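Local coordinates for protein phosphoethanolamine N-methyltransferase 1 (Haemonchus contortus, PDB 4KRG) that probably transfers a methyl group from S-adenosylmethionine to the amine of phosphoethanolamine, a step toward phosphocholine in this parasitic nematode, at residues L34-Q39 with A173-A178; C162-T167 with C226-Q231; P27-M32 with A66-F71; Q39-S44 with V219-R224. All coordinates share one frame; numbering follows the deposited sequence. Where two conformers were deposited one is given.

Interaction 1: residues L34-Q39 with A173-A178. With OPE (phosphoric acid mono-(2-amino-ethyl) ester), chain C.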
loop_
_atom_site.group_PDB
_atom_site.type_symbol
_atom_site.label_atom_id
_atom_site.label_comp_id
_atom_site.label_asym_id
_atom_site.label_seq_id
_atom_site.Cartn_x
_atom_site.Cartn_y
_atom_site.Cartn_z
ATOM N N LEU A 34 15.669 3.676 -13.552
ATOM C CA LEU A 34 16.812 4.394 -12.975
ATOM C C LEU A 34 17.729 3.444 -12.200
ATOM O O LEU A 34 18.075 3.683 -11.044
ATOM C CB LEU A 34 16.357 5.581 -12.115
ATOM C CG LEU A 34 15.711 6.696 -12.948
ATOM C CD1 LEU A 34 15.172 7.819 -12.075
ATOM C CD2 LEU A 34 16.707 7.249 -13.956
ATOM N N ASN A 35 18.121 2.366 -12.870
ATOM C CA ASN A 35 18.876 1.281 -12.260
ATOM C C ASN A 35 19.878 0.747 -13.263
ATOM O O ASN A 35 19.516 0.441 -14.394
ATOM C CB ASN A 35 17.922 0.161 -11.839
ATOM C CG ASN A 35 18.607 -0.926 -11.043
ATOM O OD1 ASN A 35 19.419 -1.681 -11.572
ATOM N ND2 ASN A 35 18.261 -1.028 -9.765
ATOM N N GLN A 36 21.135 0.625 -12.844
ATOM C CA GLN A 36 22.211 0.244 -13.756
ATOM C C GLN A 36 22.056 -1.191 -14.243
ATOM O O GLN A 36 22.637 -1.576 -15.256
ATOM C CB GLN A 36 23.580 0.424 -13.091
ATOM C CG GLN A 36 23.790 1.769 -12.400
ATOM C CD GLN A 36 25.260 2.074 -12.127
ATOM O OE1 GLN A 36 26.105 1.968 -13.019
ATOM N NE2 GLN A 36 25.569 2.457 -10.891
ATOM N N THR A 37 21.273 -1.978 -13.511
ATOM C CA THR A 37 21.052 -3.380 -13.846
ATOM C C THR A 37 19.562 -3.686 -13.921
ATOM O O THR A 37 19.095 -4.681 -13.375
ATOM C CB THR A 37 21.721 -4.313 -12.815
ATOM O OG1 THR A 37 21.292 -3.958 -11.494
ATOM C CG2 THR A 37 23.227 -4.188 -12.894
ATOM N N ALA A 38 18.822 -2.821 -14.604
ATOM C CA ALA A 38 17.374 -2.946 -14.673
ATOM C C ALA A 38 16.963 -4.238 -15.361
ATOM O O ALA A 38 15.845 -4.719 -15.178
ATOM C CB ALA A 38 16.780 -1.756 -15.381
ATOM N N GLN A 39 17.875 -4.800 -16.150
ATOM C CA GLN A 39 17.626 -6.063 -16.831
ATOM C C GLN A 39 17.293 -7.151 -15.808
ATOM O O GLN A 39 16.411 -7.976 -16.036
ATOM C CB GLN A 39 18.838 -6.449 -17.689
ATOM C CG GLN A 39 18.586 -7.530 -18.738
ATOM C CD GLN A 39 19.660 -7.559 -19.823
ATOM O OE1 GLN A 39 19.873 -6.569 -20.527
ATOM N NE2 GLN A 39 20.340 -8.696 -19.959
ATOM N N ALA A 173 23.544 0.876 -7.425
ATOM C CA ALA A 173 22.549 0.461 -8.397
ATOM C C ALA A 173 21.942 1.658 -9.121
ATOM O O ALA A 173 21.481 1.538 -10.249
ATOM C CB ALA A 173 21.457 -0.334 -7.709
ATOM N N THR A 174 21.933 2.814 -8.469
ATOM C CA THR A 174 21.219 3.961 -9.009
ATOM C C THR A 174 21.809 4.529 -10.296
ATOM O O THR A 174 23.013 4.445 -10.541
ATOM C CB THR A 174 21.080 5.090 -7.975
ATOM O OG1 THR A 174 20.014 5.963 -8.370
ATOM C CG2 THR A 174 22.376 5.881 -7.850
HETATM N N MSE A 175 20.930 5.095 -11.119
HETATM C CA MSE A 175 21.333 5.827 -12.312
HETATM C C MSE A 175 21.250 7.314 -12.032
HETATM O O MSE A 175 21.514 8.143 -12.906
HETATM C CB MSE A 175 20.429 5.486 -13.492
HETATM C CG MSE A 175 20.715 4.149 -14.125
HETATM SE SE MSE A 175 22.508 4.044 -14.852
HETATM C CE MSE A 175 22.307 5.332 -16.299
ATOM N N HIS A 176 20.863 7.647 -10.807
ATOM C CA HIS A 176 20.875 9.030 -10.367
ATOM C C HIS A 176 22.300 9.552 -10.343
ATOM O O HIS A 176 23.253 8.780 -10.223
ATOM C CB HIS A 176 20.263 9.159 -8.976
ATOM C CG HIS A 176 18.767 9.130 -8.977
ATOM N ND1 HIS A 176 18.010 10.140 -9.512
ATOM C CD2 HIS A 176 17.897 8.206 -8.498
ATOM C CE1 HIS A 176 16.728 9.847 -9.368
ATOM N NE2 HIS A 176 16.632 8.682 -8.760
ATOM N N SER A 177 22.440 10.866 -10.467
ATOM C CA SER A 177 23.735 11.505 -10.311
ATOM C C SER A 177 24.086 11.583 -8.830
ATOM O O SER A 177 23.242 11.920 -8.000
ATOM C CB SER A 177 23.716 12.903 -10.923
ATOM O OG SER A 177 24.906 13.601 -10.618
ATOM N N ALA A 178 25.335 11.264 -8.504
ATOM C CA ALA A 178 25.789 11.262 -7.117
ATOM C C ALA A 178 26.027 12.675 -6.589
ATOM O O ALA A 178 26.093 12.890 -5.378
ATOM C CB ALA A 178 27.051 10.431 -6.983
HETATM C CA OPE C . 12.755 4.876 -10.100
HETATM C CB OPE C . 12.472 4.914 -11.566
HETATM O O1 OPE C . 14.809 5.252 -8.123
HETATM O O2 OPE C . 12.670 5.778 -7.047
HETATM O O3 OPE C . 14.092 7.644 -7.892
HETATM O O4 OPE C . 12.933 6.105 -9.497
HETATM N N OPE C . 11.415 5.784 -12.010
HETATM P P OPE C . 13.644 6.215 -8.111
HETATM O O HOH W 1 17.610 4.728 -8.551
#
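The close-fitting half of this contact lies around L34, where backbone, water and ligand converge. M175 N donates to L34 O at 3.2 Å, coming from well above the carbonyl plane, and water 1 also donates to that oxygen. The same water accepts from T174 OG1 and gives its other proton to OPE O1, so the phosphate is tied to both segments. H176 NE2 reaches OPE O3 at 2.9 Å in the plane of the imidazole, an almost straight bond (169°), while L34 CD1 lies 3.7 Å from H176 CE1. L34, with positive phi, is the C-prime residue of the Schellman motif ending helix 29-33; beyond it a single beta bridge pairs N35 with T174, completed by Q36 N to A173 O at 2.8 Å. N35 OD1 accepts from T37 N, an Asx turn, and also from T37 OG1. Toward solvent the fit loosens: the exposed Q36 side chain runs extended beyond CG, its CG lying 3.6 Å from SE of M175, a selenomethionine whose chain bends away at chi2 and chi3.

Interaction 2: residues C162-T167 with C226-Q231. With OPE (phosphoric acid mono-(2-amino-ethyl) ester), chain C.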
loop_
_atom_site.group_PDB
_atom_site.type_symbol
_atom_site.label_atom_id
_atom_site.label_comp_id
_atom_site.label_asym_id
_atom_site.label_seq_id
_atom_site.Cartn_x
_atom_site.Cartn_y
_atom_site.Cartn_z
ATOM N N CYS A 162 8.168 5.429 -2.328
ATOM C CA CYS A 162 7.769 6.148 -1.134
ATOM C C CYS A 162 8.944 6.325 -0.179
ATOM O O CYS A 162 9.727 5.400 0.020
ATOM C CB CYS A 162 6.586 5.447 -0.458
ATOM S SG CYS A 162 5.078 5.476 -1.461
ATOM N N SER A 163 9.076 7.536 0.360
ATOM C CA SER A 163 10.084 7.886 1.370
ATOM C C SER A 163 11.556 7.883 0.929
ATOM O O SER A 163 12.367 8.613 1.497
ATOM C CB SER A 163 9.910 7.053 2.640
ATOM O OG SER A 163 8.711 7.396 3.299
ATOM N N GLU A 164 11.902 7.071 -0.067
ATOM C CA GLU A 164 13.283 6.971 -0.534
ATOM C C GLU A 164 13.323 6.452 -1.970
ATOM O O GLU A 164 12.347 5.877 -2.449
ATOM C CB GLU A 164 14.069 6.017 0.363
ATOM C CG GLU A 164 13.738 4.557 0.131
ATOM C CD GLU A 164 14.419 3.626 1.112
ATOM O OE1 GLU A 164 15.294 2.845 0.683
ATOM O OE2 GLU A 164 14.074 3.668 2.311
ATOM N N PRO A 165 14.458 6.635 -2.662
ATOM C CA PRO A 165 14.491 6.122 -4.034
ATOM C C PRO A 165 14.378 4.604 -4.067
ATOM O O PRO A 165 14.697 3.940 -3.080
ATOM C CB PRO A 165 15.874 6.554 -4.538
ATOM C CG PRO A 165 16.259 7.703 -3.662
ATOM C CD PRO A 165 15.699 7.352 -2.315
ATOM N N SER A 166 13.939 4.069 -5.198
ATOM C CA SER A 166 13.792 2.629 -5.360
ATOM C C SER A 166 15.065 1.904 -4.973
ATOM O O SER A 166 15.021 0.846 -4.353
ATOM C CB SER A 166 13.441 2.293 -6.803
ATOM O OG SER A 166 14.510 2.611 -7.666
ATOM N N THR A 167 16.199 2.497 -5.336
ATOM C CA THR A 167 17.510 1.933 -5.049
ATOM C C THR A 167 18.081 2.395 -3.704
ATOM O O THR A 167 19.281 2.310 -3.480
ATOM C CB THR A 167 18.518 2.257 -6.172
ATOM O OG1 THR A 167 18.501 3.667 -6.439
ATOM C CG2 THR A 167 18.166 1.495 -7.437
ATOM N N CYS A 226 15.968 -5.933 -3.827
ATOM C CA CYS A 226 16.488 -4.636 -3.411
ATOM C C CYS A 226 16.296 -4.354 -1.922
ATOM O O CYS A 226 16.610 -3.259 -1.454
ATOM C CB CYS A 226 15.857 -3.526 -4.248
ATOM S SG CYS A 226 16.019 -3.773 -6.031
ATOM N N ASN A 227 15.791 -5.343 -1.187
ATOM C CA ASN A 227 15.475 -5.198 0.241
ATOM C C ASN A 227 14.689 -3.923 0.548
ATOM O O ASN A 227 14.855 -3.312 1.606
ATOM C CB ASN A 227 16.739 -5.274 1.107
ATOM C CG ASN A 227 17.215 -6.700 1.325
ATOM O OD1 ASN A 227 18.333 -7.053 0.948
ATOM N ND2 ASN A 227 16.370 -7.526 1.944
ATOM N N ASN A 228 13.831 -3.538 -0.392
ATOM C CA ASN A 228 13.081 -2.301 -0.300
ATOM C C ASN A 228 11.582 -2.573 -0.258
ATOM O O ASN A 228 11.005 -3.058 -1.236
ATOM C CB ASN A 228 13.441 -1.399 -1.484
ATOM C CG ASN A 228 12.849 -0.012 -1.367
ATOM O OD1 ASN A 228 12.195 0.324 -0.375
ATOM N ND2 ASN A 228 13.090 0.813 -2.379
ATOM N N TRP A 229 10.964 -2.258 0.879
ATOM C CA TRP A 229 9.532 -2.457 1.100
ATOM C C TRP A 229 8.718 -1.241 0.681
ATOM O O TRP A 229 7.488 -1.272 0.709
ATOM C CB TRP A 229 9.264 -2.715 2.593
ATOM C CG TRP A 229 9.438 -4.141 3.044
ATOM C CD1 TRP A 229 8.452 -4.988 3.448
ATOM C CD2 TRP A 229 10.669 -4.876 3.138
ATOM N NE1 TRP A 229 8.987 -6.207 3.790
ATOM C CE2 TRP A 229 10.343 -6.171 3.607
ATOM C CE3 TRP A 229 12.010 -4.577 2.881
ATOM C CZ2 TRP A 229 11.313 -7.157 3.820
ATOM C CZ3 TRP A 229 12.968 -5.559 3.087
ATOM C CH2 TRP A 229 12.612 -6.833 3.551
ATOM N N ARG A 230 9.403 -0.166 0.307
ATOM C CA ARG A 230 8.753 1.132 0.097
ATOM C C ARG A 230 8.439 1.458 -1.365
ATOM O O ARG A 230 8.132 2.603 -1.697
ATOM C CB ARG A 230 9.578 2.258 0.728
ATOM C CG ARG A 230 9.575 2.246 2.253
ATOM C CD ARG A 230 10.673 3.136 2.814
ATOM N NE ARG A 230 10.391 3.564 4.183
ATOM C CZ ARG A 230 11.165 4.380 4.887
ATOM N NH1 ARG A 230 12.289 4.855 4.363
ATOM N NH2 ARG A 230 10.814 4.721 6.121
ATOM N N GLN A 231 8.529 0.454 -2.230
ATOM C CA GLN A 231 7.966 0.550 -3.569
ATOM C C GLN A 231 6.517 0.138 -3.432
ATOM O O GLN A 231 6.199 -1.052 -3.402
ATOM C CB GLN A 231 8.692 -0.385 -4.521
ATOM C CG GLN A 231 10.112 0.054 -4.797
ATOM C CD GLN A 231 10.153 1.338 -5.582
ATOM O OE1 GLN A 231 9.734 1.375 -6.737
ATOM N NE2 GLN A 231 10.636 2.408 -4.955
HETATM C CA OPE C . 12.755 4.876 -10.100
HETATM C CB OPE C . 12.472 4.914 -11.566
HETATM O O1 OPE C . 14.809 5.252 -8.123
HETATM O O2 OPE C . 12.670 5.778 -7.047
HETATM O O3 OPE C . 14.092 7.644 -7.892
HETATM O O4 OPE C . 12.933 6.105 -9.497
HETATM N N OPE C . 11.415 5.784 -12.010
HETATM P P OPE C . 13.644 6.215 -8.111
HETATM O O HOH W 2 11.003 3.524 -2.330
HETATM O O HOH W 3 16.535 -0.168 -2.269
#
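S166 holds the phosphate of phosphoethanolamine twice: its backbone N donates to OPE O2 at 2.8 Å, and its OG, turned between backbone N and carbonyl carbon (chi1 66°), donates to OPE O1 at 2.7 Å. One step out, S166 O accepts from N228 ND2 (2.8 Å), which approaches from above the carbonyl plane, and from water 3, which also donates to C226 O. The Q231 amide packs on the same serine, NE2 lying 3.4 Å from S166 CB; R159 and W129 hold its OE1, and S161 its NE2. N228 OD1 in turn accepts from R230 N, an Asx turn. Farther from the ligand, C162 N donates to R230 O nearly along the C=O axis (2.9 Å). R230 NH1 forms a salt bridge with the anti lone pair of E164 OE2 at 3.0 Å, their planes 82° apart, while S163 CB covers one guanidinium face and T340 takes NH2. The arrangement is a phosphate-binding loop following strand 154-161, part of the phosphoethanolamine site.

Interaction 3: residues P27-M32 with A66-F71; sequences PDTNSM and AGIGRF. With SAH (S-adenosyl-L-homocysteine), chain D.
OXT of S-adenosylhomocysteine takes one bond within this contact, from R70 NE at 2.6 Å, short but bent (134°); the carboxylate as a whole takes two from the same arginine, the second running from R70 NH2 to SAH O at 3.2 Å. OXT lies at the edge of the guanidinium, near its plane. The R70 CG sits in the crowded position between backbone N and carbonyl carbon (chi1 58°), and from there the chain runs extended to NE. F71 CE2 lies over one guanidinium face, and R70 NH1 makes a salt bridge to E42.

Between the two segments themselves the contact is apolar. I68 is the wedge: CG2 packs on P27 CB at 3.9 Å, CD1 rests on the backbone of D28, and CG1 meets M32 CG at 3.7 Å. M32 is a selenomethionine; its chain, bent at chi2 and chi3, brings SE to 3.6 Å from I68 N. G67, which has positive phi and no side chain, lets the selenium come against its CA. D28 caps helix 29-32, its OD1 accepting from S31 N. A66 to G69 form a type II' turn, closed by G69 N to A66 O, ahead of helix 70-78. This glycine-rich turn after strand 60-64 is the cofactor loop characteristic of Rossmann-like, S-adenosylmethionine-dependent methyltransferases, here with helix 29-33 lying across it.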
loop_
_atom_site.group_PDB
_atom_site.type_symbol
_atom_site.label_atom_id
_atom_site.label_comp_id
_atom_site.label_asym_id
_atom_site.label_seq_id
_atom_site.Cartn_x
_atom_site.Cartn_y
_atom_site.Cartn_z
ATOM N N PRO A 27 16.888 5.540 -24.269
ATOM C CA PRO A 27 15.515 5.048 -24.143
ATOM C C PRO A 27 15.520 3.543 -23.896
ATOM O O PRO A 27 15.211 2.758 -24.799
ATOM C CB PRO A 27 14.907 5.376 -25.506
ATOM C CG PRO A 27 16.065 5.340 -26.439
ATOM C CD PRO A 27 17.234 5.871 -25.661
ATOM N N ASP A 28 15.877 3.148 -22.674
ATOM C CA ASP A 28 15.946 1.734 -22.313
ATOM C C ASP A 28 15.460 1.479 -20.883
ATOM O O ASP A 28 15.168 2.418 -20.144
ATOM C CB ASP A 28 17.366 1.174 -22.534
ATOM C CG ASP A 28 18.428 1.882 -21.698
ATOM O OD1 ASP A 28 18.182 2.131 -20.501
ATOM O OD2 ASP A 28 19.521 2.183 -22.235
ATOM N N THR A 29 15.389 0.209 -20.495
ATOM C CA THR A 29 14.862 -0.151 -19.182
ATOM C C THR A 29 15.712 0.375 -18.026
ATOM O O THR A 29 15.211 0.533 -16.914
ATOM C CB THR A 29 14.616 -1.673 -19.032
ATOM O OG1 THR A 29 15.824 -2.392 -19.305
ATOM C CG2 THR A 29 13.514 -2.134 -19.972
ATOM N N ASN A 30 16.990 0.644 -18.280
ATOM C CA ASN A 30 17.839 1.243 -17.259
ATOM C C ASN A 30 17.310 2.615 -16.847
ATOM O O ASN A 30 17.291 2.950 -15.671
ATOM C CB ASN A 30 19.290 1.367 -17.740
ATOM C CG ASN A 30 20.000 0.029 -17.846
ATOM O OD1 ASN A 30 19.710 -0.907 -17.101
ATOM N ND2 ASN A 30 20.955 -0.058 -18.765
ATOM N N SER A 31 16.882 3.408 -17.825
ATOM C CA SER A 31 16.344 4.738 -17.550
ATOM C C SER A 31 14.971 4.698 -16.886
ATOM O O SER A 31 14.697 5.462 -15.953
ATOM C CB SER A 31 16.272 5.566 -18.829
ATOM O OG SER A 31 17.565 5.977 -19.227
HETATM N N MSE A 32 14.118 3.803 -17.376
HETATM C CA MSE A 32 12.755 3.656 -16.878
HETATM C C MSE A 32 12.749 3.327 -15.402
HETATM O O MSE A 32 11.857 3.733 -14.663
HETATM C CB MSE A 32 12.036 2.535 -17.632
HETATM C CG MSE A 32 11.929 2.750 -19.130
HETATM SE SE MSE A 32 11.080 4.459 -19.596
HETATM C CE MSE A 32 12.678 5.563 -19.767
ATOM N N ALA A 66 4.235 6.545 -19.789
ATOM C CA ALA A 66 4.520 5.184 -20.242
ATOM C C ALA A 66 5.968 4.966 -20.664
ATOM O O ALA A 66 6.413 3.822 -20.767
ATOM C CB ALA A 66 3.606 4.825 -21.396
ATOM N N GLY A 67 6.688 6.052 -20.935
ATOM C CA GLY A 67 8.058 5.960 -21.420
ATOM C C GLY A 67 8.166 5.064 -22.646
ATOM O O GLY A 67 7.335 5.138 -23.550
ATOM N N ILE A 68 9.170 4.190 -22.660
ATOM C CA ILE A 68 9.399 3.297 -23.792
ATOM C C ILE A 68 8.326 2.215 -23.901
ATOM O O ILE A 68 8.365 1.375 -24.806
ATOM C CB ILE A 68 10.789 2.645 -23.735
ATOM C CG1 ILE A 68 10.905 1.733 -22.508
ATOM C CG2 ILE A 68 11.878 3.713 -23.756
ATOM C CD1 ILE A 68 12.216 0.955 -22.446
ATOM N N GLY A 69 7.396 2.224 -22.951
ATOM C CA GLY A 69 6.161 1.476 -23.062
ATOM C C GLY A 69 6.175 0.031 -22.624
ATOM O O GLY A 69 5.391 -0.769 -23.138
ATOM N N ARG A 70 7.036 -0.322 -21.674
ATOM C CA ARG A 70 7.115 -1.727 -21.267
ATOM C C ARG A 70 5.796 -2.278 -20.704
ATOM O O ARG A 70 5.521 -3.461 -20.820
ATOM C CB ARG A 70 8.296 -1.980 -20.326
ATOM C CG ARG A 70 8.286 -1.154 -19.080
ATOM C CD ARG A 70 9.592 -1.265 -18.303
ATOM N NE ARG A 70 9.400 -0.691 -16.981
ATOM C CZ ARG A 70 9.134 -1.379 -15.876
ATOM N NH1 ARG A 70 9.053 -2.701 -15.889
ATOM N NH2 ARG A 70 8.955 -0.730 -14.747
ATOM N N PHE A 71 4.975 -1.419 -20.113
ATOM C CA PHE A 71 3.639 -1.835 -19.697
ATOM C C PHE A 71 2.647 -1.759 -20.856
ATOM O O PHE A 71 1.806 -2.647 -21.018
ATOM C CB PHE A 71 3.144 -0.985 -18.528
ATOM C CG PHE A 71 3.879 -1.232 -17.248
ATOM C CD1 PHE A 71 3.677 -2.404 -16.537
ATOM C CD2 PHE A 71 4.767 -0.295 -16.751
ATOM C CE1 PHE A 71 4.354 -2.640 -15.344
ATOM C CE2 PHE A 71 5.445 -0.526 -15.558
ATOM C CZ PHE A 71 5.235 -1.703 -14.860
HETATM N N SAH D . 6.123 4.229 -16.200
HETATM C CA SAH D . 7.254 3.700 -16.978
HETATM C CB SAH D . 8.433 4.730 -16.902
HETATM C CG SAH D . 8.849 5.091 -15.478
HETATM S SD SAH D . 10.047 6.449 -15.340
HETATM C C SAH D . 7.664 2.371 -16.483
HETATM O O SAH D . 7.577 2.111 -15.293
HETATM O OXT SAH D . 8.360 1.679 -17.194
HETATM C "C5'" SAH D . 9.077 7.965 -15.555
HETATM C "C4'" SAH D . 8.430 8.211 -16.805
HETATM O "O4'" SAH D . 7.375 9.191 -16.619
HETATM C "C3'" SAH D . 9.363 8.785 -17.794
HETATM O "O3'" SAH D . 9.070 8.260 -19.070
HETATM C "C2'" SAH D . 9.073 10.211 -17.777
HETATM O "O2'" SAH D . 9.389 10.805 -19.005
HETATM C "C1'" SAH D . 7.616 10.239 -17.507
HETATM N N9 SAH D . 7.129 11.541 -16.928
HETATM C C8 SAH D . 7.508 12.116 -15.780
HETATM N N7 SAH D . 6.719 13.175 -15.588
HETATM C C5 SAH D . 5.847 13.275 -16.593
HETATM C C6 SAH D . 4.814 14.176 -16.901
HETATM N N6 SAH D . 4.523 15.242 -16.082
HETATM N N1 SAH D . 4.108 13.967 -18.027
HETATM C C2 SAH D . 4.364 12.947 -18.837
HETATM N N3 SAH D . 5.347 12.071 -18.568
HETATM C C4 SAH D . 6.096 12.209 -17.460
#

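Interaction 4: residues Q39-S44 with V219-R224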
loop_
_atom_site.group_PDB
_atom_site.type_symbol
_atom_site.label_atom_id
_atom_site.label_comp_id
_atom_site.label_asym_id
_atom_site.label_seq_id
_atom_site.Cartn_x
_atom_site.Cartn_y
_atom_site.Cartn_z
ATOM N N GLN A 39 17.875 -4.800 -16.150
ATOM C CA GLN A 39 17.626 -6.063 -16.831
ATOM C C GLN A 39 17.293 -7.151 -15.808
ATOM O O GLN A 39 16.411 -7.976 -16.036
ATOM C CB GLN A 39 18.838 -6.449 -17.689
ATOM C CG GLN A 39 18.586 -7.530 -18.738
ATOM C CD GLN A 39 19.660 -7.559 -19.823
ATOM O OE1 GLN A 39 19.873 -6.569 -20.527
ATOM N NE2 GLN A 39 20.340 -8.696 -19.959
ATOM N N ASP A 40 17.979 -7.119 -14.666
ATOM C CA ASP A 40 17.756 -8.078 -13.587
ATOM C C ASP A 40 16.337 -8.045 -13.044
ATOM O O ASP A 40 15.795 -9.072 -12.653
ATOM C CB ASP A 40 18.707 -7.800 -12.419
ATOM C CG ASP A 40 20.151 -8.143 -12.735
ATOM O OD1 ASP A 40 20.396 -8.879 -13.717
ATOM O OD2 ASP A 40 21.040 -7.681 -11.984
ATOM N N LEU A 41 15.748 -6.856 -13.010
ATOM C CA LEU A 41 14.482 -6.660 -12.311
ATOM C C LEU A 41 13.269 -6.511 -13.215
ATOM O O LEU A 41 12.153 -6.768 -12.778
ATOM C CB LEU A 41 14.550 -5.424 -11.408
ATOM C CG LEU A 41 15.814 -5.136 -10.610
ATOM C CD1 LEU A 41 15.720 -3.749 -10.020
ATOM C CD2 LEU A 41 15.987 -6.163 -9.515
ATOM N N GLU A 42 13.477 -6.090 -14.459
ATOM C CA GLU A 42 12.376 -5.554 -15.277
ATOM C C GLU A 42 11.155 -6.468 -15.479
ATOM O O GLU A 42 10.016 -6.048 -15.258
ATOM C CB GLU A 42 12.893 -5.042 -16.629
ATOM C CG GLU A 42 11.930 -4.106 -17.347
ATOM C CD GLU A 42 10.854 -4.839 -18.125
ATOM O OE1 GLU A 42 11.192 -5.758 -18.898
ATOM O OE2 GLU A 42 9.661 -4.503 -17.967
ATOM N N ALA A 43 11.381 -7.706 -15.906
ATOM C CA ALA A 43 10.256 -8.582 -16.221
ATOM C C ALA A 43 9.474 -8.983 -14.965
ATOM O O ALA A 43 8.244 -9.061 -14.979
ATOM C CB ALA A 43 10.728 -9.804 -16.980
ATOM N N SER A 44 10.199 -9.248 -13.886
ATOM C CA SER A 44 9.546 -9.647 -12.650
ATOM C C SER A 44 8.756 -8.486 -12.055
ATOM O O SER A 44 7.652 -8.684 -11.563
ATOM C CB SER A 44 10.546 -10.217 -11.644
ATOM O OG SER A 44 11.522 -9.262 -11.305
ATOM N N VAL A 219 5.892 -3.807 -3.802
ATOM C CA VAL A 219 6.202 -4.559 -5.009
ATOM C C VAL A 219 7.178 -5.680 -4.659
ATOM O O VAL A 219 8.284 -5.408 -4.182
ATOM C CB VAL A 219 6.823 -3.633 -6.061
ATOM C CG1 VAL A 219 7.207 -4.419 -7.308
ATOM C CG2 VAL A 219 5.861 -2.507 -6.401
ATOM N N PRO A 220 6.764 -6.948 -4.865
ATOM C CA PRO A 220 7.547 -8.122 -4.445
ATOM C C PRO A 220 8.996 -8.141 -4.924
ATOM O O PRO A 220 9.891 -8.425 -4.128
ATOM C CB PRO A 220 6.762 -9.293 -5.047
ATOM C CG PRO A 220 5.362 -8.806 -5.053
ATOM C CD PRO A 220 5.443 -7.342 -5.390
ATOM N N THR A 221 9.221 -7.833 -6.196
ATOM C CA THR A 221 10.570 -7.787 -6.763
ATOM C C THR A 221 11.526 -6.846 -6.024
ATOM O O THR A 221 12.717 -7.132 -5.887
ATOM C CB THR A 221 10.508 -7.382 -8.239
ATOM O OG1 THR A 221 9.722 -8.344 -8.951
ATOM C CG2 THR A 221 11.894 -7.310 -8.851
ATOM N N TYR A 222 11.007 -5.717 -5.553
ATOM C CA TYR A 222 11.844 -4.758 -4.842
ATOM C C TYR A 222 12.157 -5.168 -3.412
ATOM O O TYR A 222 13.159 -4.741 -2.845
ATOM C CB TYR A 222 11.276 -3.344 -4.940
ATOM C CG TYR A 222 11.754 -2.674 -6.199
ATOM C CD1 TYR A 222 12.909 -1.912 -6.198
ATOM C CD2 TYR A 222 11.088 -2.851 -7.403
ATOM C CE1 TYR A 222 13.377 -1.319 -7.347
ATOM C CE2 TYR A 222 11.547 -2.258 -8.569
ATOM C CZ TYR A 222 12.692 -1.491 -8.532
ATOM O OH TYR A 222 13.162 -0.894 -9.673
ATOM N N ILE A 223 11.319 -6.014 -2.831
ATOM C CA ILE A 223 11.677 -6.591 -1.547
ATOM C C ILE A 223 12.737 -7.667 -1.758
ATOM O O ILE A 223 13.789 -7.637 -1.116
ATOM C CB ILE A 223 10.466 -7.174 -0.816
ATOM C CG1 ILE A 223 9.506 -6.049 -0.419
ATOM C CG2 ILE A 223 10.918 -7.955 0.417
ATOM C CD1 ILE A 223 8.220 -6.537 0.193
ATOM N N ARG A 224 12.481 -8.603 -2.671
ATOM C CA ARG A 224 13.371 -9.753 -2.829
ATOM C C ARG A 224 14.761 -9.369 -3.284
ATOM O O ARG A 224 15.752 -9.910 -2.795
ATOM C CB ARG A 224 12.801 -10.768 -3.819
ATOM C CG ARG A 224 11.541 -11.459 -3.362
ATOM C CD ARG A 224 11.291 -12.687 -4.216
ATOM N NE ARG A 224 11.431 -12.404 -5.638
ATOM C CZ ARG A 224 10.471 -11.856 -6.375
ATOM N NH1 ARG A 224 9.319 -11.530 -5.808
ATOM N NH2 ARG A 224 10.660 -11.634 -7.669
#
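Apolar packing makes up one part of this contact. L41 turns its CB toward T221 CG2 at 4.1 Å, and its CD1 comes to the tip of Y222, 3.8 Å from OH and 4.1 Å from CZ. The two side chains cross at about a right angle, and the methyl approaches the ring obliquely. The tyrosine is set by chi1 -86°, which swings its phenol end across to the neighbouring helix, while its flank packs against W129, S166 and Q231.

The helices that carry these residues, 39-44 and 220-224, run roughly antiparallel, at 145° between directions with axes 9.8 Å apart. Within the methyltransferase fold this joins helix 38-50, which follows the ligand-covering helix 29-33, to the short helix leading from strand 208-218 toward strand 231-240.

The polar part lies around S44 and T221. S44 OG occupies the crowded position between its own backbone N and carbonyl carbon (chi1 61°), which folds it back to donate to L41 O at 3.0 Å from above the carbonyl plane. There it also stands 3.2 Å from T221 CG2, so the hydroxyl packs beside a methyl. T221 OG1, anti to its carbonyl carbon, is hydrogen-bonded to D48 one turn farther along helix 38-50. At the exposed margin the edge of the R224 guanidinium approaches S44, with NH2 4.2 Å from CB.

The four contacts lie around the neighbouring phosphoethanolamine and S-adenosylhomocysteine pockets, on the same side of the chain's centre, with touching contacts centred 12 to 15 Å apart. Interactions 1 and 2 both touch phosphoethanolamine and meet through T167, which packs on N35, A173 and T174. Interaction 3 holds S-adenosylhomocysteine and joins interaction 1 where N35 N and A38 N probably bond to N30. Interaction 4, packing beside the pockets, shares Q39 and helix 38-50 with interaction 1, is linked to interaction 3 by the R70–E42 salt bridge, and to interaction 2 by backbone bonds of V219 and Y222. Interactions 2 and 3 do not touch. Along the chain, residues 27-44 come first, so this early region ties the cofactor loop to the later phosphate-binding segments.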